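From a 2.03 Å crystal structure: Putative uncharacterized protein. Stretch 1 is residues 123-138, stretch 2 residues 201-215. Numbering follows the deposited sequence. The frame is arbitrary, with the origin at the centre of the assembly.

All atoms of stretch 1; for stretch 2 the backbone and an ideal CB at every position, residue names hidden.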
# COMPACT_ATOMS: atom_id res chain seq x y z
N LYS A 123 -11.74 3.88 15.27
CA LYS A 123 -11.85 4.39 16.63
C LYS A 123 -10.47 4.78 17.17
O LYS A 123 -9.50 4.81 16.42
CB LYS A 123 -12.49 3.32 17.51
CG LYS A 123 -13.93 3.01 17.09
CD LYS A 123 -14.20 1.53 16.98
CE LYS A 123 -14.21 0.85 18.33
NZ LYS A 123 -14.43 -0.63 18.22
N ASN A 124 -10.40 5.10 18.45
CA ASN A 124 -9.12 5.49 19.05
C ASN A 124 -8.25 4.27 19.24
O ASN A 124 -7.03 4.38 19.37
CB ASN A 124 -9.35 6.20 20.38
CG ASN A 124 -10.01 7.54 20.20
OD1 ASN A 124 -11.15 7.74 20.61
ND2 ASN A 124 -9.30 8.47 19.56
N VAL A 125 -8.88 3.10 19.25
CA VAL A 125 -8.16 1.85 19.38
C VAL A 125 -8.61 0.95 18.23
O VAL A 125 -9.81 0.73 18.02
CB VAL A 125 -8.44 1.15 20.72
CG1 VAL A 125 -7.63 -0.14 20.82
CG2 VAL A 125 -8.08 2.08 21.88
N ASN A 126 -7.64 0.44 17.47
CA ASN A 126 -7.94 -0.42 16.33
C ASN A 126 -6.87 -1.50 16.18
O ASN A 126 -5.73 -1.31 16.58
CB ASN A 126 -7.93 0.38 15.02
CG ASN A 126 -8.77 1.64 15.09
OD1 ASN A 126 -10.00 1.59 15.02
ND2 ASN A 126 -8.11 2.79 15.24
N ILE A 127 -7.26 -2.63 15.61
CA ILE A 127 -6.30 -3.68 15.34
C ILE A 127 -6.18 -3.64 13.82
O ILE A 127 -7.18 -3.81 13.11
CB ILE A 127 -6.79 -5.07 15.77
CG1 ILE A 127 -6.94 -5.13 17.29
CG2 ILE A 127 -5.78 -6.12 15.33
CD1 ILE A 127 -7.41 -6.48 17.78
N PHE A 128 -4.97 -3.38 13.33
CA PHE A 128 -4.73 -3.30 11.89
C PHE A 128 -3.88 -4.47 11.40
O PHE A 128 -3.01 -4.96 12.12
CB PHE A 128 -4.00 -1.99 11.53
CG PHE A 128 -4.83 -0.74 11.69
CD1 PHE A 128 -4.46 0.25 12.60
CD2 PHE A 128 -5.96 -0.53 10.90
CE1 PHE A 128 -5.20 1.43 12.72
CE2 PHE A 128 -6.71 0.64 11.01
CZ PHE A 128 -6.33 1.63 11.92
N SER A 129 -4.13 -4.90 10.17
CA SER A 129 -3.37 -5.98 9.57
C SER A 129 -2.96 -5.51 8.18
O SER A 129 -3.78 -5.01 7.42
CB SER A 129 -4.20 -7.26 9.48
OG SER A 129 -3.40 -8.33 9.02
N THR A 130 -1.68 -5.67 7.85
CA THR A 130 -1.15 -5.22 6.57
C THR A 130 -1.61 -6.00 5.34
O THR A 130 -1.69 -7.23 5.37
CB THR A 130 0.40 -5.23 6.56
OG1 THR A 130 0.87 -6.52 6.98
CG2 THR A 130 0.94 -4.17 7.50
N LEU A 131 -1.92 -5.25 4.27
CA LEU A 131 -2.28 -5.84 2.99
C LEU A 131 -1.05 -5.63 2.09
O LEU A 131 -0.89 -6.27 1.05
CB LEU A 131 -3.52 -5.14 2.41
CG LEU A 131 -4.81 -5.39 3.21
CD1 LEU A 131 -5.98 -4.71 2.52
CD2 LEU A 131 -5.05 -6.90 3.34
N SER A 132 -0.19 -4.69 2.50
CA SER A 132 1.08 -4.40 1.83
C SER A 132 2.01 -3.97 2.97
O SER A 132 1.55 -3.37 3.95
CB SER A 132 0.94 -3.32 0.74
OG SER A 132 0.34 -2.13 1.18
N PRO A 133 3.32 -4.27 2.87
CA PRO A 133 4.30 -3.92 3.91
C PRO A 133 4.40 -2.46 4.32
O PRO A 133 4.34 -1.56 3.49
CB PRO A 133 5.63 -4.43 3.32
CG PRO A 133 5.21 -5.48 2.34
CD PRO A 133 3.98 -4.87 1.71
N ILE A 134 4.54 -2.23 5.63
CA ILE A 134 4.68 -0.88 6.14
C ILE A 134 6.17 -0.50 6.13
O ILE A 134 7.02 -1.23 6.65
CB ILE A 134 4.10 -0.77 7.57
CG1 ILE A 134 2.57 -0.75 7.48
CG2 ILE A 134 4.61 0.50 8.26
CD1 ILE A 134 1.87 -0.74 8.83
N VAL A 135 6.46 0.64 5.51
CA VAL A 135 7.82 1.14 5.38
C VAL A 135 8.02 2.38 6.25
O VAL A 135 7.26 3.34 6.16
CB VAL A 135 8.13 1.51 3.91
CG1 VAL A 135 9.56 2.05 3.80
CG2 VAL A 135 7.96 0.28 3.02
N VAL A 136 9.05 2.34 7.09
CA VAL A 136 9.38 3.47 7.96
C VAL A 136 10.90 3.58 7.91
O VAL A 136 11.61 2.64 8.28
CB VAL A 136 8.94 3.23 9.42
CG1 VAL A 136 9.34 4.42 10.28
CG2 VAL A 136 7.42 3.01 9.49
N ARG A 137 11.39 4.73 7.47
CA ARG A 137 12.82 4.92 7.35
C ARG A 137 13.41 6.09 8.13
O ARG A 137 12.69 6.96 8.62
CB ARG A 137 13.18 5.08 5.87
CG ARG A 137 12.66 3.96 5.00
CD ARG A 137 11.89 4.50 3.82
NE ARG A 137 12.75 5.02 2.76
CZ ARG A 137 13.51 4.26 1.97
NH1 ARG A 137 13.53 2.95 2.12
NH2 ARG A 137 14.23 4.82 1.01
N THR A 138 14.73 6.08 8.24
CA THR A 138 15.47 7.12 8.91
C THR A 138 16.75 7.31 8.10
O THR A 138 17.01 6.55 7.17
CB THR A 138 15.81 6.74 10.37
OG1 THR A 138 16.46 7.84 11.01
CG2 THR A 138 16.71 5.52 10.41
N UNK A 201 16.04 -1.82 -3.29
CA UNK A 201 15.35 -2.65 -2.32
C UNK A 201 14.65 -1.75 -1.32
O UNK A 201 15.18 -0.71 -0.93
CB UNK A 201 16.32 -3.60 -1.62
N UNK A 202 13.46 -2.15 -0.91
CA UNK A 202 12.73 -1.41 0.10
C UNK A 202 12.34 -2.49 1.10
O UNK A 202 11.71 -3.48 0.73
CB UNK A 202 11.53 -0.65 -0.46
N UNK A 203 12.75 -2.32 2.35
CA UNK A 203 12.45 -3.28 3.39
C UNK A 203 11.33 -2.75 4.26
O UNK A 203 11.34 -1.58 4.66
CB UNK A 203 13.69 -3.59 4.23
N UNK A 204 10.36 -3.61 4.54
CA UNK A 204 9.23 -3.20 5.35
C UNK A 204 8.74 -4.31 6.26
O UNK A 204 9.37 -5.37 6.37
CB UNK A 204 8.09 -2.72 4.45
N UNK A 205 7.59 -4.09 6.88
CA UNK A 205 7.04 -5.06 7.80
C UNK A 205 5.62 -5.49 7.48
O UNK A 205 4.73 -4.65 7.29
CB UNK A 205 7.09 -4.49 9.22
N UNK A 206 5.40 -6.79 7.39
CA UNK A 206 4.06 -7.31 7.21
C UNK A 206 3.73 -7.44 8.69
O UNK A 206 4.51 -8.02 9.45
CB UNK A 206 3.95 -8.60 6.39
N UNK A 207 2.62 -6.88 9.13
CA UNK A 207 2.35 -6.94 10.56
C UNK A 207 0.90 -6.74 10.98
O UNK A 207 0.08 -6.22 10.24
CB UNK A 207 3.21 -5.89 11.26
N UNK A 208 0.62 -7.20 12.19
CA UNK A 208 -0.68 -7.04 12.80
C UNK A 208 -0.32 -6.26 14.06
O UNK A 208 0.59 -6.65 14.80
CB UNK A 208 -1.40 -8.36 13.07
N UNK A 209 -0.99 -5.13 14.28
CA UNK A 209 -0.69 -4.32 15.44
C UNK A 209 -1.92 -3.62 15.96
O UNK A 209 -2.84 -3.33 15.20
CB UNK A 209 0.40 -3.29 15.11
N UNK A 210 -1.93 -3.36 17.26
CA UNK A 210 -3.04 -2.65 17.87
C UNK A 210 -2.60 -1.19 17.94
O UNK A 210 -1.51 -0.88 18.42
CB UNK A 210 -3.40 -3.21 19.25
N UNK A 211 -3.44 -0.30 17.42
CA UNK A 211 -3.17 1.13 17.40
C UNK A 211 -3.95 1.83 18.51
O UNK A 211 -5.14 1.57 18.69
CB UNK A 211 -3.53 1.73 16.04
N UNK A 212 -3.29 2.72 19.25
CA UNK A 212 -3.92 3.49 20.33
C UNK A 212 -3.70 4.98 20.11
O UNK A 212 -2.57 5.42 19.97
CB UNK A 212 -3.37 3.07 21.69
N UNK A 213 -4.78 5.76 20.09
CA UNK A 213 -4.57 7.19 19.93
C UNK A 213 -5.43 7.97 18.96
O UNK A 213 -6.61 7.71 18.79
CB UNK A 213 -3.11 7.40 19.51
N UNK A 214 -4.79 8.96 18.35
CA UNK A 214 -5.44 9.86 17.41
C UNK A 214 -6.30 9.18 16.36
O UNK A 214 -5.81 8.38 15.57
CB UNK A 214 -4.37 10.70 16.70
N UNK A 215 -7.58 9.52 16.36
CA UNK A 215 -8.52 8.95 15.40
C UNK A 215 -8.25 9.51 14.01
O UNK A 215 -8.39 8.79 13.02
CB UNK A 215 -9.96 9.23 15.82

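Stretch 2 runs antiparallel to stretch 1 in two ladders, separated by a register shift of 2 around Leu-131 and Ser-132. At 201 the ideal CB has nothing of stretch 1 within 5.5 Å, so almost any residue fits; it is Tyr-201. Position 202 lies sideways, its CB 5.1 Å from Val-135 CG2, which favours an aliphatic group; Ile-202 places CG2 3.6 Å from Val-135 CG2. Position 203 points away and tolerates a long polar chain. It is Arg-203, whose carbonyl O reaches Val-136 N through water 3.

Position 204 is decisive: a CB would lie 2.9 Å from Ile-134 O, a clash, and 3.2 Å from Pro-133 CB. Only glycine suits, and Gly-204 is found. At 205 the backbone pairs with Ile-134 in both directions (N to O and O to N, each 2.9 Å), while the sideways CB leaves room for a small residue, polar or apolar. Ser-205 OG (2.7 Å) and Ile-134 O (2.8 Å) both lie within hydrogen-bonding distance of water 2 O, which links them.

The CB at 206 is 3.8 Å from Thr-130 OG1 and near the proline ring, so an apolar chain of moderate length would fit; Leu-206 brings CD2 within 3.8 Å of Pro-133 CG. At 207 the backbone N donates to Thr-130 OG1 (2.8 Å), a side chain standing in for a carbonyl. The CB, 4.7 Å from Thr-130 CG2, suits several apolar residues; Met-207 sets SD 4.2 Å from Ile-134 CD1.

Position 208 shares a sheet face with Ile-127 and Ser-129, where a beta-branched or small apolar residue would pack. Val-208 CG1 lies 4.0 Å from Ile-127 CG2. On the other face, 209 looks onto Phe-128 and Ile-134, inviting a large apolar group. The ring of Phe-209 receives Phe-128 CB over one face, 4.0 Å from its centroid, and CE1 meets Ile-134 CD1 at 3.8 Å.

Position 210, beside Ile-127 and Val-125, could take an aliphatic or long chain; Arg-210 lays CG 4.0 Å from Val-125 CG1. At 211 the CB is 3.7 Å from Phe-128 CE1, so an apolar or aromatic residue is plausible. Tyr-211 OH donates a hydrogen bond to the backbone O of 214 (2.5 Å). The CB at 212 lies 4.8 Å from Val-125 CG2, so an aliphatic or aromatic side chain would suit; Tyr-212 has Val-125 CG1 over one ring face.

At 213, phi/psi of 135/-145 calls for glycine; Gly-213 N donates to Asn-124 O (2.7 Å). Position 214 points away and is free; Ser-214 caps the following helix. At 215, near Asn-124 ND2, polar chains suit; Lys-215 NZ donates to water 1, which donates to Asn-124 OD1.

Stretch 2, residues 201-215: YIRGSLMVFRYYGSK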
# COMPACT_ATOMS: atom_id res chain seq x y z
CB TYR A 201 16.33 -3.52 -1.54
CG TYR A 201 16.61 -4.89 -2.14
CD1 TYR A 201 15.57 -5.74 -2.49
CD2 TYR A 201 17.92 -5.34 -2.29
CE1 TYR A 201 15.83 -7.03 -2.99
CE2 TYR A 201 18.19 -6.62 -2.78
CZ TYR A 201 17.14 -7.46 -3.13
OH TYR A 201 17.39 -8.72 -3.61
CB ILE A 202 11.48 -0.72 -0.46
CG1 ILE A 202 11.89 0.39 -1.42
CG2 ILE A 202 10.65 -0.14 0.70
CD1 ILE A 202 10.73 1.27 -1.89
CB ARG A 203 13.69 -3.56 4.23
CG ARG A 203 14.73 -4.41 3.52
CD ARG A 203 16.06 -4.38 4.26
NE ARG A 203 17.08 -3.69 3.46
CZ ARG A 203 17.67 -4.23 2.40
NH1 ARG A 203 17.36 -5.46 2.01
NH2 ARG A 203 18.56 -3.53 1.71
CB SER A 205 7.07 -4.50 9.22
OG SER A 205 8.36 -4.01 9.57
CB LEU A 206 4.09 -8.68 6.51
CG LEU A 206 4.27 -8.58 4.99
CD1 LEU A 206 4.38 -9.97 4.37
CD2 LEU A 206 3.08 -7.83 4.39
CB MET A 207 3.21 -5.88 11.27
CG MET A 207 3.01 -4.45 10.72
SD MET A 207 4.26 -3.18 11.23
CE MET A 207 3.62 -2.68 12.82
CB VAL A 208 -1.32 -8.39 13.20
CG1 VAL A 208 -2.61 -8.15 13.98
CG2 VAL A 208 -1.62 -9.21 11.95
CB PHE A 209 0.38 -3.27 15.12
CG PHE A 209 -0.02 -2.29 14.04
CD1 PHE A 209 -0.00 -2.65 12.70
CD2 PHE A 209 -0.40 -0.99 14.38
CE1 PHE A 209 -0.35 -1.73 11.70
CE2 PHE A 209 -0.75 -0.07 13.39
CZ PHE A 209 -0.72 -0.44 12.04
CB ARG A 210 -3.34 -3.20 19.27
CG ARG A 210 -4.54 -2.54 19.93
CD ARG A 210 -4.91 -3.18 21.28
NE ARG A 210 -5.52 -4.50 21.14
CZ ARG A 210 -4.87 -5.65 21.30
NH1 ARG A 210 -3.58 -5.65 21.59
NH2 ARG A 210 -5.51 -6.80 21.16
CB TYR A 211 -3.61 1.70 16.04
CG TYR A 211 -3.55 3.21 15.89
CD1 TYR A 211 -2.53 3.82 15.17
CD2 TYR A 211 -4.55 4.02 16.44
CE1 TYR A 211 -2.50 5.21 14.99
CE2 TYR A 211 -4.53 5.41 16.26
CZ TYR A 211 -3.50 5.99 15.54
OH TYR A 211 -3.49 7.35 15.34
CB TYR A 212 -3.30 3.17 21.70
CG TYR A 212 -3.51 1.78 22.23
CD1 TYR A 212 -2.70 0.73 21.83
CD2 TYR A 212 -4.51 1.52 23.18
CE1 TYR A 212 -2.87 -0.55 22.35
CE2 TYR A 212 -4.69 0.25 23.70
CZ TYR A 212 -3.87 -0.78 23.29
OH TYR A 212 -4.04 -2.05 23.80
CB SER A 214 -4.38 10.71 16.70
OG SER A 214 -4.97 11.45 15.64
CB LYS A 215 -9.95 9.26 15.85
CG LYS A 215 -11.03 8.71 14.94
CD LYS A 215 -12.32 8.42 15.72
CE LYS A 215 -12.83 9.65 16.46
NZ LYS A 215 -14.04 9.33 17.29
O HOH W 1 -13.44 8.78 19.81
O HOH W 2 8.55 -1.42 8.93
O HOH W 3 10.79 -0.03 6.81
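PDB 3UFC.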